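Local coordinates for protein beta-L-arabinobiosidase (Bacteroides thetaiotaomicron, PDB 5MQR) that probably hydrolyses glycosidic bonds in plant pectin for a gut bacterium, joining an N-terminal beta propeller to a helical glycoside hydrolase domain, at residues Pro95-Glu98 and His99-Pro102; His208-Asn211 and Glu212-Asp216; Gln783-Glu786 and Arg787-Arg790; Arg819-Ile822 and Asn823-Tyr827. All coordinates share one frame; numbering follows the deposited sequence.

Contact 1. Residues Pro95-Glu98 and His99-Pro102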
ATOM      1  N   PRO A  95     -34.599 -26.271 -15.349  1.00 27.19           N
ATOM      2  CA  PRO A  95     -35.703 -25.315 -15.314  1.00 27.33           C
ATOM      3  C   PRO A  95     -36.050 -24.768 -13.938  1.00 27.08           C
ATOM      4  O   PRO A  95     -36.437 -23.600 -13.850  1.00 26.71           O
ATOM      5  CB  PRO A  95     -36.872 -26.109 -15.903  1.00 27.99           C
ATOM      6  CG  PRO A  95     -36.188 -26.968 -16.912  1.00 28.23           C
ATOM      7  CD  PRO A  95     -34.931 -27.423 -16.205  1.00 27.92           C
ATOM      8  N   SER A  96     -35.882 -25.553 -12.877  1.00 26.82           N
ATOM      9  CA  SER A  96     -36.187 -25.008 -11.555  1.00 26.90           C
ATOM     10  C   SER A  96     -35.524 -25.656 -10.349  1.00 26.88           C
ATOM     11  O   SER A  96     -35.308 -24.973  -9.350  1.00 26.29           O
ATOM     12  CB  SER A  96     -37.707 -25.032 -11.338  1.00 27.21           C
ATOM     13  OG  SER A  96     -38.182 -26.357 -11.459  1.00 27.19           O
ATOM     14  N   ASP A  97     -35.253 -26.956 -10.419  1.00 27.45           N
ATOM     15  CA  ASP A  97     -34.837 -27.735  -9.257  1.00 27.84           C
ATOM     16  C   ASP A  97     -33.546 -28.509  -9.555  1.00 28.17           C
ATOM     17  O   ASP A  97     -33.378 -29.086 -10.638  1.00 27.92           O
ATOM     18  CB  ASP A  97     -35.951 -28.699  -8.882  1.00 28.64           C
ATOM     19  CG  ASP A  97     -37.205 -27.983  -8.384  1.00 29.45           C
ATOM     20  OD1 ASP A  97     -38.043 -27.543  -9.198  1.00 30.42           O
ATOM     21  OD2 ASP A  97     -37.365 -27.854  -7.161  1.00 30.08           O
ATOM     22  N   GLU A  98     -32.633 -28.498  -8.596  1.00 28.45           N
ATOM     23  CA  GLU A  98     -31.397 -29.283  -8.671  1.00 29.26           C
ATOM     24  C   GLU A  98     -31.743 -30.750  -8.791  1.00 29.65           C
ATOM     25  O   GLU A  98     -32.624 -31.259  -8.068  1.00 29.09           O
ATOM     26  CB  GLU A  98     -30.506 -29.062  -7.430  1.00 29.23           C
ATOM     27  CG  GLU A  98     -29.099 -29.652  -7.544  1.00 29.71           C
ATOM     28  CD  GLU A  98     -28.160 -29.203  -6.426  1.00 29.58           C
ATOM     29  OE1 GLU A  98     -27.728 -28.035  -6.426  1.00 29.37           O
ATOM     30  OE2 GLU A  98     -27.870 -30.027  -5.535  1.00 30.08           O
ATOM     31  N   HIS A  99     -31.094 -31.393  -9.767  1.00 30.58           N
ATOM     32  CA  HIS A  99     -31.270 -32.815 -10.063  1.00 31.96           C
ATOM     33  C   HIS A  99     -32.669 -33.189 -10.558  1.00 32.24           C
ATOM     34  O   HIS A  99     -33.048 -34.380 -10.532  1.00 32.66           O
ATOM     35  CB  HIS A  99     -30.890 -33.681  -8.845  1.00 33.30           C
ATOM     36  CG  HIS A  99     -29.493 -33.443  -8.344  1.00 34.08           C
ATOM     37  ND1 HIS A  99     -29.087 -33.797  -7.075  1.00 34.82           N
ATOM     38  CD2 HIS A  99     -28.408 -32.895  -8.947  1.00 34.12           C
ATOM     39  CE1 HIS A  99     -27.815 -33.477  -6.917  1.00 34.78           C
ATOM     40  NE2 HIS A  99     -27.382 -32.926  -8.037  1.00 34.46           N
ATOM     41  N   VAL A 100     -33.424 -32.192 -11.022  1.00 31.40           N
ATOM     42  CA  VAL A 100     -34.706 -32.441 -11.663  1.00 31.91           C
ATOM     43  C   VAL A 100     -34.533 -32.048 -13.121  1.00 31.59           C
ATOM     44  O   VAL A 100     -34.316 -30.866 -13.420  1.00 30.51           O
ATOM     45  CB  VAL A 100     -35.878 -31.681 -10.996  1.00 31.83           C
ATOM     46  CG1 VAL A 100     -37.195 -31.951 -11.739  1.00 31.74           C
ATOM     47  CG2 VAL A 100     -35.987 -32.092  -9.527  1.00 31.72           C
ATOM     48  N   PRO A 101     -34.616 -33.034 -14.031  1.00 32.06           N
ATOM     49  CA  PRO A 101     -34.391 -32.753 -15.450  1.00 32.24           C
ATOM     50  C   PRO A 101     -35.493 -31.874 -16.058  1.00 31.94           C
ATOM     51  O   PRO A 101     -36.548 -31.746 -15.446  1.00 32.80           O
ATOM     52  CB  PRO A 101     -34.391 -34.136 -16.091  1.00 32.92           C
ATOM     53  CG  PRO A 101     -35.191 -34.997 -15.166  1.00 33.66           C
ATOM     54  CD  PRO A 101     -35.051 -34.422 -13.792  1.00 32.90           C
ATOM     55  N   PRO A 102     -35.272 -31.264 -17.223  1.00 31.54           N
ATOM     56  CA  PRO A 102     -34.029 -31.379 -17.995  1.00 31.37           C
ATOM     57  C   PRO A 102     -32.878 -30.532 -17.454  1.00 29.73           C
ATOM     58  O   PRO A 102     -33.028 -29.808 -16.475  1.00 29.33           O
ATOM     59  CB  PRO A 102     -34.448 -30.946 -19.422  1.00 31.72           C
ATOM     60  CG  PRO A 102     -35.655 -30.086 -19.226  1.00 31.85           C
ATOM     61  CD  PRO A 102     -36.348 -30.608 -17.995  1.00 31.92           C
TER
HETATM   62  O   HOH W   1     -35.636 -28.408 -12.764  1.00 22.93           O
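D97 and V100 close a type II beta turn at the crown of the hairpin loop between strands 86-94 and 104-110, neighbours in one four-stranded sheet of the N-terminal beta propeller. Among the polar contacts, V100 N donates to D97 O at 3.1 Å. A water that accepts a hydrogen bond from D97 N (2.8 Å) and donates one to V100 O ties the two limbs a second time. S96 OG donates to D97 OD1 on its anti side at 2.6 Å, while D97 OD2 accepts from N363 N. E98 OE1 hydrogen-bonds Y74 OH and forms a salt bridge with K395 NZ. The apolar contacts flank this turn: D97 CB lies 3.5 Å from V100 CG2, and P95 CG meets P102 CD at 3.8 Å, the two rings crossing at about a right angle, with a cis peptide before P102. H99 sits in the left-handed corner (phi 65°), its side chain also touching P179 and I148, and lies alongside E98. With an alanine here, E98 CG would probably lose the ring face it packs on. That packing is a CH-pi contact, E98 CG standing over the H99 ring 3.7 Å from its centroid.

Contact 2. Residues His208-Asn211 and Glu212-Asp216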
ATOM      1  N   HIS A 208     -18.874 -46.846 -16.680  1.00 38.56           N
ATOM      2  CA  HIS A 208     -18.976 -48.301 -16.884  1.00 39.81           C
ATOM      3  C   HIS A 208     -20.337 -48.660 -17.447  1.00 39.41           C
ATOM      4  O   HIS A 208     -21.353 -48.127 -17.011  1.00 39.07           O
ATOM      5  CB  HIS A 208     -18.723 -49.092 -15.578  1.00 40.72           C
ATOM      6  CG  HIS A 208     -19.736 -48.830 -14.501  1.00 40.96           C
ATOM      7  ND1 HIS A 208     -20.914 -49.545 -14.385  1.00 42.01           N
ATOM      8  CD2 HIS A 208     -19.748 -47.920 -13.502  1.00 40.56           C
ATOM      9  CE1 HIS A 208     -21.605 -49.082 -13.360  1.00 41.50           C
ATOM     10  NE2 HIS A 208     -20.915 -48.099 -12.807  1.00 41.07           N
ATOM     11  N   GLY A 209     -20.347 -49.523 -18.446  1.00 39.88           N
ATOM     12  CA  GLY A 209     -21.587 -49.949 -19.069  1.00 40.60           C
ATOM     13  C   GLY A 209     -21.972 -49.122 -20.273  1.00 40.36           C
ATOM     14  O   GLY A 209     -22.765 -49.584 -21.085  1.00 40.39           O
ATOM     15  N   PHE A 210     -21.421 -47.911 -20.396  1.00 39.79           N
ATOM     16  CA  PHE A 210     -21.590 -47.105 -21.606  1.00 39.96           C
ATOM     17  C   PHE A 210     -20.382 -47.194 -22.544  1.00 40.34           C
ATOM     18  O   PHE A 210     -19.250 -47.351 -22.116  1.00 39.85           O
ATOM     19  CB  PHE A 210     -21.913 -45.659 -21.248  1.00 39.04           C
ATOM     20  CG  PHE A 210     -23.243 -45.513 -20.573  1.00 39.00           C
ATOM     21  CD1 PHE A 210     -23.354 -45.608 -19.191  1.00 38.63           C
ATOM     22  CD2 PHE A 210     -24.392 -45.336 -21.321  1.00 39.23           C
ATOM     23  CE1 PHE A 210     -24.585 -45.487 -18.574  1.00 38.51           C
ATOM     24  CE2 PHE A 210     -25.628 -45.223 -20.706  1.00 39.11           C
ATOM     25  CZ  PHE A 210     -25.726 -45.296 -19.332  1.00 38.45           C
ATOM     26  N   ASN A 211     -20.662 -47.100 -23.837  1.00 41.28           N
ATOM     27  CA  ASN A 211     -19.650 -47.239 -24.872  1.00 42.52           C
ATOM     28  C   ASN A 211     -20.178 -46.620 -26.168  1.00 43.76           C
ATOM     29  O   ASN A 211     -21.288 -46.061 -26.183  1.00 43.41           O
ATOM     30  CB  ASN A 211     -19.302 -48.720 -25.041  1.00 43.25           C
ATOM     31  CG  ASN A 211     -20.526 -49.582 -25.225  1.00 43.52           C
ATOM     32  OD1 ASN A 211     -21.250 -49.442 -26.203  1.00 43.66           O
ATOM     33  ND2 ASN A 211     -20.774 -50.467 -24.273  1.00 43.87           N
ATOM     34  N   GLU A 212     -19.390 -46.720 -27.242  1.00 45.71           N
ATOM     35  CA  GLU A 212     -19.761 -46.177 -28.555  1.00 46.96           C
ATOM     36  C   GLU A 212     -21.115 -46.685 -29.056  1.00 47.40           C
ATOM     37  O   GLU A 212     -21.870 -45.933 -29.672  1.00 46.94           O
ATOM     38  CB  GLU A 212     -18.697 -46.509 -29.612  1.00 49.16           C
ATOM     39  CG  GLU A 212     -17.295 -45.998 -29.322  1.00 49.76           C
ATOM     40  CD  GLU A 212     -16.534 -45.645 -30.591  1.00 51.56           C
ATOM     41  OE1 GLU A 212     -16.872 -44.613 -31.239  1.00 53.38           O
ATOM     42  OE2 GLU A 212     -15.598 -46.387 -30.934  1.00 52.37           O
ATOM     43  N   LYS A 213     -21.424 -47.952 -28.784  1.00 48.14           N
ATOM     44  CA  LYS A 213     -22.633 -48.578 -29.319  1.00 48.75           C
ATOM     45  C   LYS A 213     -23.947 -48.203 -28.639  1.00 46.77           C
ATOM     46  O   LYS A 213     -24.989 -48.451 -29.227  1.00 45.90           O
ATOM     47  CB  LYS A 213     -22.458 -50.096 -29.367  1.00 51.19           C
ATOM     48  CG  LYS A 213     -21.329 -50.494 -30.314  1.00 53.55           C
ATOM     49  CD  LYS A 213     -21.297 -51.987 -30.600  1.00 56.15           C
ATOM     50  CE  LYS A 213     -20.666 -52.299 -31.956  1.00 57.68           C
ATOM     51  NZ  LYS A 213     -21.135 -53.634 -32.433  1.00 59.10           N
ATOM     52  N   ASN A 214     -23.903 -47.607 -27.437  1.00 44.64           N
ATOM     53  CA  ASN A 214     -25.127 -47.176 -26.723  1.00 43.75           C
ATOM     54  C   ASN A 214     -25.142 -45.688 -26.251  1.00 42.44           C
ATOM     55  O   ASN A 214     -25.887 -45.324 -25.337  1.00 41.88           O
ATOM     56  CB  ASN A 214     -25.410 -48.126 -25.543  1.00 43.24           C
ATOM     57  CG  ASN A 214     -24.366 -48.036 -24.436  1.00 42.67           C
ATOM     58  OD1 ASN A 214     -23.516 -47.148 -24.405  1.00 42.03           O
ATOM     59  ND2 ASN A 214     -24.431 -48.966 -23.517  1.00 42.91           N
ATOM     60  N   THR A 215     -24.312 -44.853 -26.865  1.00 41.98           N
ATOM     61  CA  THR A 215     -24.298 -43.420 -26.610  1.00 41.01           C
ATOM     62  C   THR A 215     -24.580 -42.648 -27.899  1.00 41.10           C
ATOM     63  O   THR A 215     -24.426 -43.176 -29.005  1.00 40.91           O
ATOM     64  CB  THR A 215     -22.963 -42.970 -26.004  1.00 40.86           C
ATOM     65  OG1 THR A 215     -21.872 -43.470 -26.786  1.00 41.91           O
ATOM     66  CG2 THR A 215     -22.830 -43.476 -24.581  1.00 40.71           C
ATOM     67  N   ASP A 216     -24.990 -41.390 -27.735  1.00 40.64           N
ATOM     68  CA  ASP A 216     -25.579 -40.590 -28.814  1.00 40.87           C
ATOM     69  C   ASP A 216     -24.648 -39.548 -29.433  1.00 40.37           C
ATOM     70  O   ASP A 216     -25.089 -38.739 -30.233  1.00 40.57           O
ATOM     71  CB  ASP A 216     -26.847 -39.907 -28.291  1.00 41.11           C
ATOM     72  CG  ASP A 216     -27.907 -40.902 -27.848  1.00 42.12           C
ATOM     73  OD1 ASP A 216     -28.013 -41.975 -28.469  1.00 44.49           O
ATOM     74  OD2 ASP A 216     -28.644 -40.613 -26.885  1.00 42.45           O
TER
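N211 O is gripped from opposite faces of its carbonyl plane, by T215 OG1 at 2.7 Å and by N214 N at 3.3 Å. The N214 bond closes a type I beta turn over E212 and K213, in the propeller-region loop between strand 202-206 and helix 226-236. On the same residue N211 OD1 reaches forward to K213 N (3.0 Å), a weak bond that makes an Asx turn inside the larger one. N214 then turns its amide back along the preceding chain: CG stands between the backbone N and the carbonyl carbon (chi1 67°), a torsion that lays the amide alongside residues 209-211. N214 ND2 donates to G209 O at 3.0 Å, on a lone pair and with that oxygen almost exactly in the amide plane. N214 OD1 accepts from N211 N at 2.9 Å, so one amide serves both a carbonyl and an N-H as a backbone partner would. A leucine in its place would probably leave G209 O and N211 N without these mates and set the approach to the turn free to shift. The amides of N211 and N214 stack with planes 8° apart. F210, in contact with P129 and I185, crosses N214 at about a right angle, and its CD2 comes obliquely to T215 CG2 at 4.1 Å.

Contact 3. Residues Gln783-Glu786 and Arg787-Arg790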
ATOM      1  N   GLN A 783      30.420  38.017   4.811  1.00 32.38           N
ATOM      2  CA  GLN A 783      31.414  39.078   4.715  1.00 34.12           C
ATOM      3  C   GLN A 783      32.175  39.296   6.041  1.00 33.46           C
ATOM      4  O   GLN A 783      33.362  39.642   6.010  1.00 33.20           O
ATOM      5  CB  GLN A 783      30.781  40.387   4.192  1.00 36.18           C
ATOM      6  CG  GLN A 783      30.419  40.341   2.705  1.00 38.10           C
ATOM      7  CD  GLN A 783      29.681  41.595   2.231  1.00 40.78           C
ATOM      8  OE1 GLN A 783      30.224  42.700   2.261  1.00 44.05           O
ATOM      9  NE2 GLN A 783      28.444  41.431   1.786  1.00 41.71           N
ATOM     10  N   ARG A 784      31.504  39.059   7.178  1.00 32.17           N
ATOM     11  CA  ARG A 784      32.131  39.195   8.485  1.00 32.17           C
ATOM     12  C   ARG A 784      33.228  38.141   8.620  1.00 31.33           C
ATOM     13  O   ARG A 784      34.370  38.484   8.929  1.00 30.80           O
ATOM     14  CB  ARG A 784      31.107  39.105   9.637  1.00 32.20           C
ATOM     15  CG  ARG A 784      31.755  39.171  11.018  1.00 32.75           C
ATOM     16  CD  ARG A 784      30.761  39.154  12.175  1.00 32.74           C
ATOM     17  NE  ARG A 784      29.691  38.162  12.056  1.00 32.42           N
ATOM     18  CZ  ARG A 784      29.838  36.839  12.181  1.00 32.33           C
ATOM     19  NH1 ARG A 784      31.028  36.283  12.390  1.00 32.73           N
ATOM     20  NH2 ARG A 784      28.778  36.052  12.067  1.00 31.90           N
ATOM     21  N   TRP A 785      32.891  36.879   8.350  1.00 30.03           N
ATOM     22  CA  TRP A 785      33.899  35.815   8.382  1.00 30.01           C
ATOM     23  C   TRP A 785      35.067  36.077   7.426  1.00 30.62           C
ATOM     24  O   TRP A 785      36.225  35.886   7.778  1.00 29.99           O
ATOM     25  CB  TRP A 785      33.270  34.433   8.104  1.00 29.17           C
ATOM     26  CG  TRP A 785      32.464  33.920   9.257  1.00 28.55           C
ATOM     27  CD1 TRP A 785      31.124  33.637   9.267  1.00 28.41           C
ATOM     28  CD2 TRP A 785      32.941  33.642  10.569  1.00 28.35           C
ATOM     29  NE1 TRP A 785      30.736  33.197  10.521  1.00 27.81           N
ATOM     30  CE2 TRP A 785      31.838  33.174  11.330  1.00 27.92           C
ATOM     31  CE3 TRP A 785      34.203  33.721  11.177  1.00 28.72           C
ATOM     32  CZ2 TRP A 785      31.950  32.809  12.670  1.00 27.79           C
ATOM     33  CZ3 TRP A 785      34.322  33.359  12.534  1.00 28.84           C
ATOM     34  CH2 TRP A 785      33.191  32.901  13.262  1.00 28.24           C
ATOM     35  N   GLU A 786      34.740  36.498   6.214  1.00 31.60           N
ATOM     36  CA  GLU A 786      35.731  36.857   5.199  1.00 33.21           C
ATOM     37  C   GLU A 786      36.660  37.980   5.652  1.00 34.30           C
ATOM     38  O   GLU A 786      37.843  37.934   5.410  1.00 34.37           O
ATOM     39  CB  GLU A 786      35.020  37.282   3.909  1.00 33.54           C
ATOM     40  CG  GLU A 786      35.932  37.541   2.727  1.00 34.34           C
ATOM     41  CD  GLU A 786      35.125  37.807   1.480  1.00 34.84           C
ATOM     42  OE1 GLU A 786      34.506  38.889   1.417  1.00 35.18           O
ATOM     43  OE2 GLU A 786      35.081  36.923   0.585  1.00 34.62           O
ATOM     44  N   ARG A 787      36.102  38.979   6.314  1.00 35.76           N
ATOM     45  CA  ARG A 787      36.885  40.100   6.849  1.00 37.55           C
ATOM     46  C   ARG A 787      37.793  39.679   8.022  1.00 36.30           C
ATOM     47  O   ARG A 787      38.951  40.090   8.072  1.00 36.10           O
ATOM     48  CB  ARG A 787      35.932  41.250   7.212  1.00 39.95           C
ATOM     49  CG  ARG A 787      36.446  42.337   8.158  1.00 42.80           C
ATOM     50  CD  ARG A 787      35.616  43.625   8.067  1.00 45.11           C
ATOM     51  NE  ARG A 787      34.242  43.399   7.581  1.00 47.39           N
ATOM     52  CZ  ARG A 787      33.198  42.962   8.312  1.00 48.24           C
ATOM     53  NH1 ARG A 787      33.310  42.683   9.622  1.00 49.55           N
ATOM     54  NH2 ARG A 787      32.018  42.796   7.720  1.00 46.89           N
ATOM     55  N   THR A 788      37.301  38.808   8.908  1.00 34.69           N
ATOM     56  CA  THR A 788      38.011  38.496  10.148  1.00 33.93           C
ATOM     57  C   THR A 788      38.895  37.263  10.134  1.00 33.64           C
ATOM     58  O   THR A 788      39.794  37.178  10.977  1.00 33.38           O
ATOM     59  CB  THR A 788      37.044  38.369  11.350  1.00 33.34           C
ATOM     60  OG1 THR A 788      36.177  37.237  11.198  1.00 32.44           O
ATOM     61  CG2 THR A 788      36.218  39.655  11.531  1.00 33.57           C
ATOM     62  N   ASN A 789      38.660  36.311   9.219  1.00 33.27           N
ATOM     63  CA  ASN A 789      39.211  34.957   9.361  1.00 32.94           C
ATOM     64  C   ASN A 789      39.983  34.349   8.175  1.00 33.62           C
ATOM     65  O   ASN A 789      40.066  33.123   8.045  1.00 32.70           O
ATOM     66  CB  ASN A 789      38.101  34.017   9.841  1.00 32.09           C
ATOM     67  CG  ASN A 789      38.021  33.947  11.342  1.00 31.97           C
ATOM     68  OD1 ASN A 789      38.471  32.976  11.946  1.00 32.67           O
ATOM     69  ND2 ASN A 789      37.469  34.974  11.958  1.00 31.82           N
ATOM     70  N   ARG A 790      40.604  35.186   7.356  1.00 35.11           N
ATOM     71  CA  ARG A 790      41.462  34.698   6.274  1.00 36.46           C
ATOM     72  C   ARG A 790      42.932  35.018   6.484  1.00 37.81           C
ATOM     73  O   ARG A 790      43.290  36.108   6.923  1.00 38.13           O
ATOM     74  CB  ARG A 790      41.078  35.317   4.956  1.00 37.10           C
ATOM     75  CG  ARG A 790      39.850  34.721   4.347  1.00 36.98           C
ATOM     76  CD  ARG A 790      39.103  35.807   3.630  1.00 37.87           C
ATOM     77  NE  ARG A 790      39.407  35.848   2.228  1.00 38.94           N
ATOM     78  CZ  ARG A 790      39.407  36.932   1.467  1.00 39.41           C
ATOM     79  NH1 ARG A 790      39.180  38.143   1.961  1.00 39.90           N
ATOM     80  NH2 ARG A 790      39.653  36.789   0.181  1.00 40.06           N
TER
HETATM   81  O   HOH W   2      33.905  37.080  12.896  1.00 29.29           O
HETATM   82  O   HOH W   3      39.451  39.975   4.066  1.00 47.24           O
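E786 sends CG away from its own backbone N (chi1 -174°), and the R790 chain, its CG beside the backbone N, bends at chi2 and chi3 (96°), bringing the two side by side. They meet at the C-terminal end of helix 768-788, where N789 is the first residue to leave helical geometry. The R790 guanidinium turns a face to E786 CG, its NH1 3.4 Å away, and E786 CD lies over that face toward the rim. This is mainly aliphatic contact, with at most a longer-range attraction of the charges, no N-H pointing at the carboxylate; E786 OE2 has its salt bridge with R852. R787 bends back along the helix, with Q783 O and R784 CA over one face of its guanidinium, the oxygen toward the rim.

On another side of the helix, R784 NH1 sits 3.4 Å above the W785 ring plane, near the rim, and donates a hydrogen bond to a water 3.0 Å away that also pairs with T788 OG1. N789 packs at the edge of the buried indole, CG 3.8 Å from W785 CE3. In the last turn N789 N donates to W785 O (2.9 Å), an oxygen that T788 N also reaches in a weak bond. Past it, a second water donates to E786 O at 2.9 Å and weakly accepts from R790 NH1.

Contact 4. Residues Arg819-Ile822 and Asn823-Tyr827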
ATOM      1  N   ARG A 819      42.083  25.036   8.730  1.00 33.21           N
ATOM      2  CA  ARG A 819      41.389  23.780   8.979  1.00 32.27           C
ATOM      3  C   ARG A 819      40.340  23.502   7.883  1.00 32.20           C
ATOM      4  O   ARG A 819      39.694  24.450   7.411  1.00 32.24           O
ATOM      5  CB  ARG A 819      40.745  23.841  10.355  1.00 31.55           C
ATOM      6  CG  ARG A 819      41.755  23.802  11.488  1.00 31.98           C
ATOM      7  CD  ARG A 819      41.140  24.199  12.825  1.00 31.67           C
ATOM      8  NE  ARG A 819      40.051  23.309  13.216  1.00 31.24           N
ATOM      9  CZ  ARG A 819      40.167  22.108  13.798  1.00 30.80           C
ATOM     10  NH1 ARG A 819      41.350  21.582  14.093  1.00 31.02           N
ATOM     11  NH2 ARG A 819      39.059  21.425  14.106  1.00 30.33           N
ATOM     12  N   PRO A 820      40.165  22.219   7.465  1.00 31.81           N
ATOM     13  CA  PRO A 820      39.156  21.966   6.414  1.00 31.92           C
ATOM     14  C   PRO A 820      37.719  22.138   6.862  1.00 30.88           C
ATOM     15  O   PRO A 820      36.841  22.088   6.014  1.00 31.08           O
ATOM     16  CB  PRO A 820      39.415  20.510   5.998  1.00 31.88           C
ATOM     17  CG  PRO A 820      40.108  19.911   7.162  1.00 32.06           C
ATOM     18  CD  PRO A 820      40.980  21.019   7.693  1.00 32.12           C
ATOM     19  N   THR A 821      37.487  22.315   8.169  1.00 30.13           N
ATOM     20  CA  THR A 821      36.206  22.790   8.685  1.00 29.12           C
ATOM     21  C   THR A 821      35.780  24.109   8.040  1.00 29.13           C
ATOM     22  O   THR A 821      34.906  24.125   7.158  1.00 28.84           O
ATOM     23  CB  THR A 821      36.251  23.017  10.204  1.00 29.17           C
ATOM     24  OG1 THR A 821      37.431  23.769  10.531  1.00 29.39           O
ATOM     25  CG2 THR A 821      36.241  21.686  10.955  1.00 28.91           C
ATOM     26  N   ILE A 822      36.402  25.205   8.473  1.00 29.05           N
ATOM     27  CA  ILE A 822      35.940  26.549   8.088  1.00 28.70           C
ATOM     28  C   ILE A 822      36.097  26.796   6.583  1.00 28.69           C
ATOM     29  O   ILE A 822      35.255  27.448   5.984  1.00 28.58           O
ATOM     30  CB  ILE A 822      36.571  27.686   8.935  1.00 28.86           C
ATOM     31  CG1 ILE A 822      35.998  29.044   8.505  1.00 29.22           C
ATOM     32  CG2 ILE A 822      38.082  27.712   8.805  1.00 29.66           C
ATOM     33  CD1 ILE A 822      36.146  30.158   9.524  1.00 29.51           C
ATOM     34  N   ASN A 823      37.137  26.242   5.968  1.00 28.79           N
ATOM     35  CA  ASN A 823      37.307  26.369   4.512  1.00 29.28           C
ATOM     36  C   ASN A 823      36.197  25.693   3.691  1.00 28.95           C
ATOM     37  O   ASN A 823      35.740  26.272   2.712  1.00 29.70           O
ATOM     38  CB  ASN A 823      38.691  25.910   4.065  1.00 29.69           C
ATOM     39  CG  ASN A 823      39.761  26.905   4.458  1.00 30.33           C
ATOM     40  OD1 ASN A 823      39.829  27.994   3.874  1.00 30.79           O
ATOM     41  ND2 ASN A 823      40.560  26.576   5.494  1.00 29.98           N
ATOM     42  N   SER A 824      35.763  24.501   4.089  1.00 27.74           N
ATOM     43  CA  SER A 824      34.687  23.831   3.393  1.00 27.31           C
ATOM     44  C   SER A 824      33.368  24.555   3.659  1.00 26.85           C
ATOM     45  O   SER A 824      32.532  24.674   2.768  1.00 26.15           O
ATOM     46  CB  SER A 824      34.581  22.377   3.851  1.00 26.79           C
ATOM     47  OG  SER A 824      35.739  21.648   3.515  1.00 27.20           O
ATOM     48  N   TYR A 825      33.186  25.005   4.902  1.00 26.57           N
ATOM     49  CA  TYR A 825      31.976  25.703   5.280  1.00 26.66           C
ATOM     50  C   TYR A 825      31.803  26.969   4.425  1.00 26.99           C
ATOM     51  O   TYR A 825      30.708  27.263   3.943  1.00 26.60           O
ATOM     52  CB  TYR A 825      31.971  26.130   6.759  1.00 26.53           C
ATOM     53  CG  TYR A 825      32.079  25.073   7.839  1.00 25.81           C
ATOM     54  CD1 TYR A 825      31.876  23.712   7.593  1.00 25.48           C
ATOM     55  CD2 TYR A 825      32.341  25.464   9.137  1.00 25.90           C
ATOM     56  CE1 TYR A 825      31.976  22.777   8.609  1.00 24.64           C
ATOM     57  CE2 TYR A 825      32.429  24.546  10.163  1.00 25.54           C
ATOM     58  CZ  TYR A 825      32.264  23.203   9.899  1.00 24.92           C
ATOM     59  OH  TYR A 825      32.371  22.325  10.954  1.00 24.29           O
HETATM   60  N   MSE A 826      32.884  27.710   4.249  1.00 27.95           N
HETATM   61  CA  MSE A 826      32.835  28.962   3.499  1.00 28.68           C
HETATM   62  C   MSE A 826      32.661  28.643   2.041  1.00 28.66           C
HETATM   63  O   MSE A 826      31.886  29.335   1.367  1.00 28.30           O
HETATM   64  CB  MSE A 826      34.030  29.846   3.782  1.00 29.88           C
HETATM   65  CG  MSE A 826      34.055  30.282   5.260  1.00 30.27           C
HETATM   66 SE   MSE A 826      32.500  31.346   5.804  1.00 30.60          SE
HETATM   67  CE  MSE A 826      32.871  33.003   4.824  1.00 31.54           C
ATOM     68  N   TYR A 827      33.316  27.581   1.551  1.00 28.08           N
ATOM     69  CA  TYR A 827      33.023  27.084   0.200  1.00 28.15           C
ATOM     70  C   TYR A 827      31.510  26.865   0.027  1.00 28.05           C
ATOM     71  O   TYR A 827      30.895  27.390  -0.912  1.00 28.38           O
ATOM     72  CB  TYR A 827      33.771  25.781  -0.121  1.00 27.56           C
ATOM     73  CG  TYR A 827      33.277  25.161  -1.391  1.00 27.14           C
ATOM     74  CD1 TYR A 827      33.687  25.645  -2.632  1.00 27.69           C
ATOM     75  CD2 TYR A 827      32.353  24.119  -1.366  1.00 26.35           C
ATOM     76  CE1 TYR A 827      33.208  25.096  -3.819  1.00 27.67           C
ATOM     77  CE2 TYR A 827      31.874  23.564  -2.546  1.00 26.59           C
ATOM     78  CZ  TYR A 827      32.300  24.051  -3.766  1.00 27.30           C
ATOM     79  OH  TYR A 827      31.811  23.492  -4.916  1.00 27.83           O
TER
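N823 reaches back to R819, the N-cap of helix 820-839. Side-chain hydrogen bonds reinforce the first turn: N823 ND2 donates to R819 O at 3.0 Å from above the carbonyl plane, where N823 N makes only a weak bond. S824 has OG beside its own backbone N (chi1 -64°), which places the hydroxyl back over the preceding turn. S824 OG donates to P820 O at 2.8 Å in the carbonyl plane; S824 N reaches the same oxygen at 3.3 Å from above it, so two donors of one residue grip P820 O. Backbone bonds then run in regular helical steps, Y825 N to T821 O at 3.0 Å and M826 N to I822 O at 2.9 Å.

The remaining contacts are over a face and alongside. The Y825 ring lies back along the helix with T821 O 3.0 Å above its plane, toward the rim, and its OH reaches 3.9 Å from T821 CG2 before bonding to Q953. I822 CG1 and CG of selenomethionine M826 run side by side at 4.0 Å. D803 takes both R819 NE, as a salt bridge, and T821 OG1, which probably steadies the start of the helix, and N823 OD1 accepts from Y796 N. Helix 890-893 packs on T821, S824 and Y825, helix 843-864 on N823, M826 and Y827, and helix 768-788 on M826.

The four contacts follow one another along the chain and fall into two pairs at opposite sides of its centre. In the beta-propeller region, contact 1 joins two strands of one four-stranded sheet and contact 2 follows the last strand of another, their centres about 24 Å apart and nearest atoms about 14 Å. Contacts 3 and 4 lie in the MGH1-like hydrolase domain, about 91 to 107 Å from the first pair between centres. Contact 3 ends helix 768-788 and contact 4 begins the next one, 820-839, their centres about 12 Å apart. They touch where W785 CB meets M826 CE at 3.6 Å. Contacts 1 and 2 are thus loop turns, and contacts 3 and 4 packed helix ends.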